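Glutathione S-transferase (Legionella pneumophila subsp. pneumophila str. Philadelphia 1, PDB 3NIV) probably acts as a zeta-class glutathione transferase with maleylacetoacetate isomerase activity. Local coordinates at residues Cys105-Leu110 and Ile172-Asn177. Numbering follows the deposited sequence.
Sequences CDMHPL and IPQVYN
Asn177 ND2 is hydrogen-bonded to Thr12 OG1 at the start of helix 12-23 and also meets the ring of His108, lying 3.8 Å from His108 CE1; the short asparagine amide can serve both. The amide and imidazole planes are 28° apart, and the two side chains cross at about a right angle, a van der Waals approach. His108, with CG anti to its backbone N (chi1 -164°), carries its flat ring past Gln174 to Asn177 and also packs on Thr12 and Arg16, so the imidazole helps join the thioredoxin-like N-terminal domain to the helical one. Next to this pair, Gln174 is long enough to reach from helix 166-180 toward the break between helices 90-106 and 108-111. Its chain folds at chi2, which puts NE2 3.8 Å from His108 CB and brings the CG methylene within 3.4 Å of Met107 CE. Met107, a selenomethionine in this crystal, bends at chi3, bringing the terminal methyl across the glutamine chain, with Met107 CE 3.6 Å from Gln174 OE1. The flexible, apolar chain of Met107 suits this site, where Leu138 of helix 127-149 touches both Met107 and Gln174. Since the two segments meet through van der Waals contacts, close packing probably supplies most of their cohesion, while Gln174 NE2 and His108 ND1, buried without a partner in the model, probably carry a desolvation cost.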
# COMPACT_ATOMS: atom_id res chain seq x y z
N CYS A 105 -1.95 -4.00 0.45
CA CYS A 105 -1.20 -4.08 -0.81
C CYS A 105 -1.29 -5.45 -1.46
O CYS A 105 -1.38 -5.56 -2.68
CB CYS A 105 0.29 -3.76 -0.60
SG CYS A 105 0.67 -2.01 -0.47
N ASP A 106 -1.26 -6.49 -0.63
CA ASP A 106 -1.19 -7.86 -1.14
C ASP A 106 -2.53 -8.56 -1.11
O ASP A 106 -2.61 -9.73 -1.44
CB ASP A 106 -0.19 -8.69 -0.33
CG ASP A 106 1.23 -8.15 -0.41
OD1 ASP A 106 1.48 -7.19 -1.17
OD2 ASP A 106 2.10 -8.70 0.31
N MSE A 107 -3.58 -7.86 -0.68
CA MSE A 107 -4.89 -8.50 -0.58
C MSE A 107 -6.01 -7.64 -1.15
O MSE A 107 -6.62 -7.98 -2.16
CB MSE A 107 -5.23 -8.86 0.87
CG MSE A 107 -4.22 -9.76 1.59
SE MSE A 107 -4.90 -10.31 3.40
CE MSE A 107 -6.62 -11.03 2.80
N HIS A 108 -6.30 -6.52 -0.49
CA HIS A 108 -7.42 -5.71 -0.92
C HIS A 108 -7.40 -5.32 -2.40
O HIS A 108 -8.40 -5.48 -3.08
CB HIS A 108 -7.62 -4.48 -0.04
CG HIS A 108 -8.97 -3.86 -0.20
ND1 HIS A 108 -10.13 -4.62 -0.30
CD2 HIS A 108 -9.36 -2.57 -0.29
CE1 HIS A 108 -11.16 -3.81 -0.45
NE2 HIS A 108 -10.73 -2.56 -0.43
N PRO A 109 -6.26 -4.81 -2.90
CA PRO A 109 -6.24 -4.38 -4.30
C PRO A 109 -6.75 -5.44 -5.27
O PRO A 109 -7.48 -5.10 -6.21
CB PRO A 109 -4.75 -4.10 -4.56
CG PRO A 109 -4.21 -3.76 -3.22
CD PRO A 109 -4.98 -4.54 -2.21
N LEU A 110 -6.38 -6.69 -5.05
CA LEU A 110 -6.81 -7.79 -5.92
C LEU A 110 -8.32 -8.05 -5.94
O LEU A 110 -8.85 -8.57 -6.92
CB LEU A 110 -6.10 -9.09 -5.53
CG LEU A 110 -4.63 -9.31 -5.90
CD1 LEU A 110 -4.37 -8.73 -7.29
CD2 LEU A 110 -3.73 -8.68 -4.88
N ILE A 172 -9.43 -5.86 10.70
CA ILE A 172 -10.86 -6.03 10.90
C ILE A 172 -11.67 -5.88 9.60
O ILE A 172 -12.45 -6.76 9.27
CB ILE A 172 -11.39 -5.14 12.07
CG1 ILE A 172 -11.14 -5.85 13.40
CG2 ILE A 172 -12.86 -4.86 11.94
CD1 ILE A 172 -9.68 -6.24 13.65
N PRO A 173 -11.46 -4.79 8.85
CA PRO A 173 -12.18 -4.67 7.57
C PRO A 173 -11.90 -5.83 6.60
O PRO A 173 -12.82 -6.30 5.94
CB PRO A 173 -11.68 -3.34 7.00
CG PRO A 173 -11.28 -2.56 8.22
CD PRO A 173 -10.70 -3.58 9.17
N GLN A 174 -10.66 -6.30 6.53
CA GLN A 174 -10.35 -7.43 5.67
C GLN A 174 -11.11 -8.71 6.04
O GLN A 174 -11.54 -9.46 5.17
CB GLN A 174 -8.84 -7.70 5.66
CG GLN A 174 -8.39 -8.65 4.56
CD GLN A 174 -8.80 -8.18 3.17
OE1 GLN A 174 -9.48 -8.89 2.44
NE2 GLN A 174 -8.37 -6.97 2.79
N VAL A 175 -11.25 -8.96 7.34
CA VAL A 175 -11.92 -10.15 7.83
C VAL A 175 -13.43 -10.04 7.56
O VAL A 175 -14.09 -11.01 7.22
CB VAL A 175 -11.64 -10.35 9.33
CG1 VAL A 175 -12.51 -11.46 9.92
CG2 VAL A 175 -10.16 -10.65 9.55
N TYR A 176 -13.95 -8.83 7.70
CA TYR A 176 -15.32 -8.53 7.32
C TYR A 176 -15.59 -8.97 5.87
O TYR A 176 -16.56 -9.69 5.60
CB TYR A 176 -15.55 -7.03 7.50
CG TYR A 176 -16.89 -6.52 7.02
CD1 TYR A 176 -17.06 -6.11 5.71
CD2 TYR A 176 -17.97 -6.41 7.89
CE1 TYR A 176 -18.27 -5.62 5.27
CE2 TYR A 176 -19.18 -5.92 7.45
CZ TYR A 176 -19.32 -5.53 6.14
OH TYR A 176 -20.52 -5.04 5.68
N ASN A 177 -14.73 -8.54 4.94
CA ASN A 177 -14.83 -8.96 3.54
C ASN A 177 -14.85 -10.47 3.36
O ASN A 177 -15.58 -11.00 2.52
CB ASN A 177 -13.65 -8.39 2.75
CG ASN A 177 -13.87 -6.96 2.35
OD1 ASN A 177 -14.96 -6.42 2.52
ND2 ASN A 177 -12.83 -6.32 1.82